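Local structure of aldehyde dehydrogenase (Staphylococcus aureus, 6K10) at residues P223-T229 with L373-D379. The protein oxidises the carotenoid aldehyde 4,4'-diaponeurosporen-4-al to 4,4'-diaponeurosporenoic acid with NAD+, a step in the biosynthesis of the protective pigment staphyloxanthin. The protein carries 1 engineered substitution. Numbering follows the deposited sequence.
Sequences PVIVDET and LYLFSED. With EDO (1,2-ethanediol), chain B.
Parallel strands, even far apart in sequence, are joined by backbone hydrogen bonds, and in this pair a polar cluster follows. Strands 223-226 and 373-376, in extended conformation, run parallel at 11° with axes 4.6 Å apart, pairing Val224 with Tyr374, Ile225 with Leu375 and Val226 with Phe376. Four backbone hydrogen bonds form the ladder: Tyr374 N to Pro223 O (3.0 Å), Ile225 N to Tyr374 O (2.8 Å), Phe376 N to Ile225 O (2.7 Å) and Asp227 N to Phe376 O (3.2 Å). Ile225, the residue most covered, thus spends both backbone polar groups on this neighbour, while its CB meets Leu375 CD1 at 3.6 Å. On the opposite face, Phe376 (chi1 m) turns its ring edge to Val224, Phe376 CD1 lying 3.7 Å from Val224 CG1, and helix 232-244 packs there through Ala235 and Ile239.

Beyond the strands, Thr229 (chi1 p) turns back so that its OG1 accepts from Glu378 N at 2.9 Å and donates to Asp227 OD1 at 2.7 Å. Asp227 OD1 also receives Thr229 N (2.9 Å), an Asx turn; Asp227 OD2 accepts from Ser377 OG at 2.6 Å. Ser377 OG in turn accepts Asp379 N (2.9 Å), an ST turn leading into helix 380-389, where Asp379 is N-cap. A water bridges Asp227 OD2 and Asp379 OD2, 2.9 Å from each. Strand 223-226 lies between 256-260 and 372-376 in a mixed sheet, consistent with the family's catalytic domain; Tyr374's side chain is about 8 Å from that of engineered Ser251, at the predicted active-site position. The chemistry implies apolar packing around hydrogen-bonded backbone, then carboxylates and hydroxyls satisfying amides where the strands end.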
# COMPACT_ATOMS: atom_id res chain seq x y z
N PRO A 223 12.10 10.84 -18.32
CA PRO A 223 12.99 10.84 -19.49
C PRO A 223 12.43 10.07 -20.66
O PRO A 223 11.69 9.09 -20.51
CB PRO A 223 14.25 10.16 -18.95
CG PRO A 223 13.75 9.21 -17.91
CD PRO A 223 12.50 9.84 -17.32
N VAL A 224 12.78 10.53 -21.86
CA VAL A 224 12.57 9.77 -23.09
C VAL A 224 13.95 9.43 -23.63
O VAL A 224 14.77 10.32 -23.86
CB VAL A 224 11.76 10.57 -24.13
CG1 VAL A 224 11.62 9.77 -25.43
CG2 VAL A 224 10.41 10.94 -23.58
N ILE A 225 14.22 8.13 -23.79
CA ILE A 225 15.43 7.67 -24.47
C ILE A 225 15.06 7.38 -25.91
O ILE A 225 14.09 6.66 -26.18
CB ILE A 225 16.03 6.42 -23.79
CG1 ILE A 225 16.26 6.64 -22.31
CG2 ILE A 225 17.36 6.06 -24.45
CD1 ILE A 225 16.39 5.36 -21.49
N VAL A 226 15.81 7.96 -26.84
CA VAL A 226 15.67 7.71 -28.27
C VAL A 226 17.01 7.18 -28.73
O VAL A 226 17.97 7.95 -28.86
CB VAL A 226 15.26 8.97 -29.04
CG1 VAL A 226 15.19 8.69 -30.54
CG2 VAL A 226 13.94 9.52 -28.52
N ASP A 227 17.11 5.88 -28.96
CA ASP A 227 18.38 5.31 -29.38
C ASP A 227 18.50 5.29 -30.90
O ASP A 227 17.57 5.67 -31.63
CB ASP A 227 18.60 3.93 -28.74
CG ASP A 227 17.86 2.78 -29.43
OD1 ASP A 227 17.29 2.92 -30.54
OD2 ASP A 227 17.87 1.68 -28.83
N GLU A 228 19.66 4.84 -31.38
CA GLU A 228 20.00 4.97 -32.79
C GLU A 228 19.18 4.06 -33.70
O GLU A 228 19.23 4.23 -34.92
CB GLU A 228 21.49 4.70 -32.99
CG GLU A 228 21.97 3.33 -32.52
CD GLU A 228 22.42 3.33 -31.07
OE1 GLU A 228 21.79 4.02 -30.25
OE2 GLU A 228 23.42 2.65 -30.76
N THR A 229 18.42 3.11 -33.15
CA THR A 229 17.58 2.24 -33.95
C THR A 229 16.14 2.73 -34.05
O THR A 229 15.33 2.10 -34.75
CB THR A 229 17.58 0.81 -33.37
OG1 THR A 229 16.84 0.79 -32.14
CG2 THR A 229 19.00 0.34 -33.12
N LEU A 373 8.77 6.73 -17.69
CA LEU A 373 9.95 6.65 -18.54
C LEU A 373 9.52 6.10 -19.89
O LEU A 373 8.67 5.21 -19.96
CB LEU A 373 11.05 5.77 -17.94
CG LEU A 373 12.34 5.61 -18.76
CD1 LEU A 373 13.56 5.55 -17.85
CD2 LEU A 373 12.28 4.37 -19.64
N TYR A 374 10.11 6.63 -20.96
CA TYR A 374 9.81 6.18 -22.31
C TYR A 374 11.10 5.84 -23.04
O TYR A 374 12.12 6.52 -22.87
CB TYR A 374 9.02 7.25 -23.07
CG TYR A 374 7.83 7.75 -22.30
CD1 TYR A 374 6.69 6.97 -22.17
CD2 TYR A 374 7.84 9.00 -21.69
CE1 TYR A 374 5.59 7.42 -21.45
CE2 TYR A 374 6.75 9.46 -20.97
CZ TYR A 374 5.63 8.67 -20.86
OH TYR A 374 4.54 9.13 -20.14
N LEU A 375 11.05 4.78 -23.83
CA LEU A 375 12.17 4.36 -24.66
C LEU A 375 11.67 4.15 -26.08
O LEU A 375 10.69 3.42 -26.29
CB LEU A 375 12.82 3.08 -24.14
CG LEU A 375 13.79 2.42 -25.12
CD1 LEU A 375 15.02 3.30 -25.33
CD2 LEU A 375 14.19 1.04 -24.65
N PHE A 376 12.33 4.79 -27.04
CA PHE A 376 12.06 4.57 -28.45
C PHE A 376 13.24 3.81 -29.04
O PHE A 376 14.37 4.31 -29.06
CB PHE A 376 11.81 5.89 -29.19
CG PHE A 376 10.46 6.48 -28.90
CD1 PHE A 376 10.27 7.30 -27.81
CD2 PHE A 376 9.37 6.16 -29.70
CE1 PHE A 376 9.02 7.83 -27.53
CE2 PHE A 376 8.12 6.69 -29.42
CZ PHE A 376 7.95 7.52 -28.33
N SER A 377 12.96 2.59 -29.49
CA SER A 377 13.99 1.67 -29.95
C SER A 377 13.33 0.54 -30.71
O SER A 377 12.19 0.16 -30.42
CB SER A 377 14.79 1.10 -28.76
OG SER A 377 15.77 0.16 -29.19
N GLU A 378 14.04 0.02 -31.71
CA GLU A 378 13.67 -1.21 -32.38
C GLU A 378 14.53 -2.38 -31.91
O GLU A 378 14.42 -3.48 -32.46
CB GLU A 378 13.78 -1.03 -33.89
CG GLU A 378 12.91 0.10 -34.43
CD GLU A 378 11.44 -0.13 -34.16
OE1 GLU A 378 11.02 -1.30 -34.19
OE2 GLU A 378 10.71 0.86 -33.92
N ASP A 379 15.37 -2.15 -30.91
CA ASP A 379 16.31 -3.14 -30.40
C ASP A 379 15.69 -3.79 -29.16
O ASP A 379 15.65 -3.18 -28.08
CB ASP A 379 17.65 -2.47 -30.10
CG ASP A 379 18.66 -3.41 -29.44
OD1 ASP A 379 18.38 -4.61 -29.27
OD2 ASP A 379 19.75 -2.92 -29.10
C1 EDO B . 8.07 -1.71 -33.73
O1 EDO B . 8.37 -1.02 -32.51
C2 EDO B . 8.45 -3.18 -33.62
O2 EDO B . 7.38 -3.97 -34.14
O HOH W 1 19.90 -0.17 -29.84